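Local coordinates for protein SusD homolog (Bacteroides thetaiotaomicron, PDB 4MRU) that probably binds mucin O-glycans at the cell surface, as a SusD-like outer membrane lipoprotein of a glycan uptake system, at residues V86-V97 with A110-V121. Numbering follows the deposited sequence.
Sequences VISETYPKYYAV and AKLLRVTIMQRV
R114 reaches across to Y91 with two nitrogens of its guanidinium edge, both directed at the one phenolic oxygen. R114 NE to Y91 OH is 3.0 Å and fairly straight, at 159°; R114 NH2 to the same oxygen, at 3.2 Å, is more bent. With CG anti to the backbone N (chi1 169°) and the chain extended to NE, R114 lays CD squarely over the centre of the Y94 ring, 3.7 Å from the ring centroid, a CH-pi contact. Its NH1 forms a salt bridge with E162 of helix 152-173, so the buried charge has a mate beyond this pair. A phenylalanine in place of Y91 would probably leave NE without its acceptor and the guanidinium less firmly fixed in rotation. The T90 hydroxyl donates back to V86 O (2.8 Å between T90 OG1 and V86 O), which also accepts T90 N from the opposite face of its plane. V86 O thus takes two donors from its own helix. M118 CE packs 3.4 Å from T90 OG1, a methyl contact and not a hydrogen bond. The M118 side chain (a selenomethionine) is a knob set among V86, I87, T90 and Y91. Helices 81-100 and 104-125, whose paired segments run nearly antiparallel at 167°, form a helical hairpin, consistent with the TPR-like helical pairs of SusD-family proteins.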
loop_
_atom_site.group_PDB
_atom_site.type_symbol
_atom_site.label_atom_id
_atom_site.label_comp_id
_atom_site.label_asym_id
_atom_site.label_seq_id
_atom_site.Cartn_x
_atom_site.Cartn_y
_atom_site.Cartn_z
ATOM N N VAL A 86 5.510 -14.939 1.022
ATOM C CA VAL A 86 4.726 -14.362 2.107
ATOM C C VAL A 86 3.944 -15.440 2.854
ATOM O O VAL A 86 4.008 -15.509 4.056
ATOM C CB VAL A 86 3.764 -13.262 1.628
ATOM C CG1 VAL A 86 2.973 -12.724 2.787
ATOM C CG2 VAL A 86 4.552 -12.104 1.041
ATOM N N ILE A 87 3.223 -16.284 2.120
ATOM C CA ILE A 87 2.414 -17.307 2.731
ATOM C C ILE A 87 3.280 -18.364 3.415
ATOM O O ILE A 87 3.010 -18.692 4.559
ATOM C CB ILE A 87 1.459 -17.938 1.688
ATOM C CG1 ILE A 87 0.381 -16.917 1.322
ATOM C CG2 ILE A 87 0.846 -19.214 2.235
ATOM C CD1 ILE A 87 -0.479 -17.268 0.121
ATOM N N SER A 88 4.339 -18.861 2.767
ATOM C CA SER A 88 5.114 -19.950 3.349
ATOM C C SER A 88 5.917 -19.481 4.557
ATOM O O SER A 88 6.292 -20.290 5.412
ATOM C CB SER A 88 6.041 -20.557 2.310
ATOM O OG SER A 88 7.033 -19.633 1.957
ATOM N N GLU A 89 6.203 -18.189 4.629
ATOM C CA GLU A 89 6.926 -17.669 5.803
ATOM C C GLU A 89 5.996 -17.289 6.945
ATOM O O GLU A 89 6.406 -17.312 8.106
ATOM C CB GLU A 89 7.767 -16.493 5.411
ATOM C CG GLU A 89 8.940 -16.902 4.537
ATOM C CD GLU A 89 9.814 -15.742 4.091
ATOM O OE1 GLU A 89 9.866 -14.726 4.805
ATOM O OE2 GLU A 89 10.467 -15.866 3.019
ATOM N N THR A 90 4.764 -16.910 6.620
ATOM C CA THR A 90 3.825 -16.473 7.641
ATOM C C THR A 90 3.369 -17.652 8.499
ATOM O O THR A 90 3.391 -17.575 9.740
ATOM C CB THR A 90 2.599 -15.740 7.049
ATOM O OG1 THR A 90 3.027 -14.512 6.442
ATOM C CG2 THR A 90 1.613 -15.409 8.123
ATOM N N TYR A 91 2.955 -18.742 7.863
ATOM C CA TYR A 91 2.176 -19.725 8.593
ATOM C C TYR A 91 2.981 -20.539 9.599
ATOM O O TYR A 91 2.448 -20.862 10.655
ATOM C CB TYR A 91 1.413 -20.644 7.631
ATOM C CG TYR A 91 0.131 -19.948 7.239
ATOM C CD1 TYR A 91 -0.964 -19.947 8.096
ATOM C CD2 TYR A 91 0.059 -19.202 6.079
ATOM C CE1 TYR A 91 -2.100 -19.252 7.780
ATOM C CE2 TYR A 91 -1.081 -18.491 5.748
ATOM C CZ TYR A 91 -2.165 -18.521 6.597
ATOM O OH TYR A 91 -3.309 -17.818 6.271
ATOM N N PRO A 92 4.246 -20.853 9.317
ATOM C CA PRO A 92 5.004 -21.492 10.417
ATOM C C PRO A 92 5.158 -20.585 11.673
ATOM O O PRO A 92 5.159 -21.074 12.812
ATOM C CB PRO A 92 6.372 -21.807 9.768
ATOM C CG PRO A 92 6.113 -21.772 8.278
ATOM C CD PRO A 92 5.064 -20.704 8.102
ATOM N N LYS A 93 5.234 -19.277 11.482
ATOM C CA LYS A 93 5.364 -18.379 12.646
ATOM C C LYS A 93 4.026 -18.262 13.370
ATOM O O LYS A 93 3.968 -18.355 14.607
ATOM C CB LYS A 93 5.877 -17.020 12.221
ATOM C CG LYS A 93 7.267 -17.027 11.595
ATOM C CD LYS A 93 7.565 -15.624 11.063
ATOM C CE LYS A 93 8.950 -15.517 10.420
ATOM N NZ LYS A 93 9.123 -16.555 9.384
ATOM N N TYR A 94 2.957 -18.095 12.596
ATOM C CA TYR A 94 1.596 -18.018 13.136
ATOM C C TYR A 94 1.267 -19.263 13.941
ATOM O O TYR A 94 0.817 -19.170 15.090
ATOM C CB TYR A 94 0.554 -17.828 12.017
ATOM C CG TYR A 94 -0.872 -17.663 12.553
ATOM C CD1 TYR A 94 -1.230 -16.510 13.228
ATOM C CD2 TYR A 94 -1.830 -18.653 12.400
ATOM C CE1 TYR A 94 -2.507 -16.338 13.738
ATOM C CE2 TYR A 94 -3.134 -18.487 12.909
ATOM C CZ TYR A 94 -3.444 -17.324 13.601
ATOM O OH TYR A 94 -4.673 -17.080 14.157
ATOM N N TYR A 95 1.534 -20.437 13.375
ATOM C CA TYR A 95 1.211 -21.678 14.073
ATOM C C TYR A 95 2.125 -21.962 15.260
ATOM O O TYR A 95 1.699 -22.631 16.203
ATOM C CB TYR A 95 1.181 -22.862 13.081
ATOM C CG TYR A 95 -0.115 -22.878 12.213
ATOM C CD1 TYR A 95 -1.380 -22.755 12.806
ATOM C CD2 TYR A 95 -0.075 -23.062 10.813
ATOM C CE1 TYR A 95 -2.549 -22.770 12.045
ATOM C CE2 TYR A 95 -1.245 -23.087 10.049
ATOM C CZ TYR A 95 -2.475 -22.933 10.671
ATOM O OH TYR A 95 -3.639 -22.959 9.954
ATOM N N ALA A 96 3.353 -21.431 15.267
ATOM C CA ALA A 96 4.230 -21.555 16.430
ATOM C C ALA A 96 3.610 -20.841 17.628
ATOM O O ALA A 96 3.594 -21.368 18.754
ATOM C CB ALA A 96 5.632 -21.013 16.141
ATOM N N VAL A 97 3.064 -19.659 17.395
ATOM C CA VAL A 97 2.411 -18.947 18.474
ATOM C C VAL A 97 1.255 -19.739 19.013
ATOM O O VAL A 97 1.109 -19.878 20.259
ATOM C CB VAL A 97 1.888 -17.556 18.033
ATOM C CG1 VAL A 97 1.183 -16.860 19.184
ATOM C CG2 VAL A 97 3.024 -16.694 17.517
ATOM N N ALA A 110 -1.036 -12.290 17.334
ATOM C CA ALA A 110 -0.733 -13.136 16.206
ATOM C C ALA A 110 -1.816 -13.047 15.147
ATOM O O ALA A 110 -1.532 -12.926 13.963
ATOM C CB ALA A 110 -0.573 -14.580 16.665
ATOM N N LYS A 111 -3.065 -13.128 15.581
ATOM C CA LYS A 111 -4.209 -13.000 14.706
ATOM C C LYS A 111 -4.209 -11.659 13.953
ATOM O O LYS A 111 -4.431 -11.598 12.768
ATOM C CB LYS A 111 -5.484 -13.202 15.570
ATOM C CG LYS A 111 -6.803 -13.208 14.828
ATOM C CD LYS A 111 -7.992 -13.623 15.751
ATOM C CE LYS A 111 -7.931 -15.062 16.186
ATOM N NZ LYS A 111 -9.045 -15.370 17.114
ATOM N N LEU A 112 -3.972 -10.575 14.668
ATOM C CA LEU A 112 -3.971 -9.244 14.093
ATOM C C LEU A 112 -2.852 -9.099 13.073
ATOM O O LEU A 112 -3.058 -8.500 12.035
ATOM C CB LEU A 112 -3.817 -8.184 15.208
ATOM C CG LEU A 112 -3.548 -6.742 14.832
ATOM C CD1 LEU A 112 -4.686 -6.254 13.939
ATOM C CD2 LEU A 112 -3.413 -5.862 16.071
ATOM N N LEU A 113 -1.688 -9.689 13.351
ATOM C CA LEU A 113 -0.584 -9.593 12.429
ATOM C C LEU A 113 -0.862 -10.426 11.187
ATOM O O LEU A 113 -0.555 -9.992 10.079
ATOM C CB LEU A 113 0.701 -10.032 13.084
ATOM C CG LEU A 113 1.205 -9.038 14.118
ATOM C CD1 LEU A 113 2.289 -9.697 14.922
ATOM C CD2 LEU A 113 1.709 -7.736 13.483
ATOM N N ARG A 114 -1.477 -11.591 11.345
ATOM C CA ARG A 114 -1.820 -12.384 10.177
ATOM C C ARG A 114 -2.799 -11.625 9.255
ATOM O O ARG A 114 -2.640 -11.621 8.033
ATOM C CB ARG A 114 -2.381 -13.713 10.592
ATOM C CG ARG A 114 -3.011 -14.476 9.435
ATOM C CD ARG A 114 -3.232 -15.900 9.888
ATOM N NE ARG A 114 -4.050 -16.667 8.957
ATOM C CZ ARG A 114 -5.355 -16.851 9.056
ATOM N NH1 ARG A 114 -6.087 -16.297 10.033
ATOM N NH2 ARG A 114 -5.946 -17.617 8.157
ATOM N N VAL A 115 -3.819 -11.006 9.828
ATOM C CA VAL A 115 -4.713 -10.220 9.033
ATOM C C VAL A 115 -3.929 -9.106 8.327
ATOM O O VAL A 115 -4.123 -8.845 7.149
ATOM C CB VAL A 115 -5.840 -9.598 9.877
ATOM C CG1 VAL A 115 -6.598 -8.570 9.071
ATOM C CG2 VAL A 115 -6.781 -10.681 10.407
ATOM N N THR A 116 -3.078 -8.407 9.058
ATOM C CA THR A 116 -2.353 -7.288 8.480
ATOM C C THR A 116 -1.487 -7.734 7.273
ATOM O O THR A 116 -1.444 -7.069 6.261
ATOM C CB THR A 116 -1.490 -6.608 9.571
ATOM O OG1 THR A 116 -2.329 -6.216 10.663
ATOM C CG2 THR A 116 -0.739 -5.402 9.023
ATOM N N ILE A 117 -0.783 -8.853 7.405
ATOM C CA ILE A 117 0.043 -9.393 6.333
ATOM C C ILE A 117 -0.816 -9.748 5.124
ATOM O O ILE A 117 -0.524 -9.390 3.984
ATOM C CB ILE A 117 0.761 -10.680 6.794
ATOM C CG1 ILE A 117 1.802 -10.345 7.830
ATOM C CG2 ILE A 117 1.426 -11.379 5.612
ATOM C CD1 ILE A 117 2.259 -11.526 8.678
HETATM N N MSE A 118 -1.894 -10.472 5.401
HETATM C CA MSE A 118 -2.649 -11.081 4.330
HETATM C C MSE A 118 -3.676 -10.157 3.688
HETATM O O MSE A 118 -4.140 -10.439 2.571
HETATM C CB MSE A 118 -3.371 -12.303 4.873
HETATM C CG MSE A 118 -2.404 -13.407 5.302
HETATM SE SE MSE A 118 -1.290 -14.018 3.772
HETATM C CE MSE A 118 0.136 -14.970 4.764
ATOM N N GLN A 119 -4.061 -9.073 4.354
ATOM C CA GLN A 119 -4.900 -8.059 3.692
ATOM C C GLN A 119 -4.220 -7.586 2.395
ATOM O O GLN A 119 -4.861 -7.418 1.339
ATOM C CB GLN A 119 -5.209 -6.881 4.635
ATOM C CG GLN A 119 -5.919 -5.670 4.002
ATOM C CD GLN A 119 -4.932 -4.559 3.717
ATOM O OE1 GLN A 119 -4.479 -3.876 4.630
ATOM N NE2 GLN A 119 -4.558 -4.395 2.457
ATOM N N ARG A 120 -2.913 -7.420 2.450
ATOM C CA ARG A 120 -2.146 -6.965 1.305
ATOM C C ARG A 120 -2.159 -8.047 0.219
ATOM O O ARG A 120 -2.330 -7.760 -0.970
ATOM C CB ARG A 120 -0.721 -6.634 1.694
ATOM C CG ARG A 120 -0.542 -5.333 2.469
ATOM C CD ARG A 120 0.644 -5.368 3.389
ATOM N NE ARG A 120 1.867 -5.846 2.715
ATOM C CZ ARG A 120 2.665 -5.069 1.986
ATOM N NH1 ARG A 120 2.364 -3.785 1.771
ATOM N NH2 ARG A 120 3.714 -5.589 1.418
ATOM N N VAL A 121 -1.970 -9.290 0.619
ATOM C CA VAL A 121 -1.883 -10.373 -0.348
ATOM C C VAL A 121 -3.199 -10.595 -1.090
ATOM O O VAL A 121 -3.205 -10.742 -2.298
ATOM C CB VAL A 121 -1.420 -11.684 0.331
ATOM C CG1 VAL A 121 -1.321 -12.821 -0.657
ATOM C CG2 VAL A 121 -0.058 -11.449 1.007
#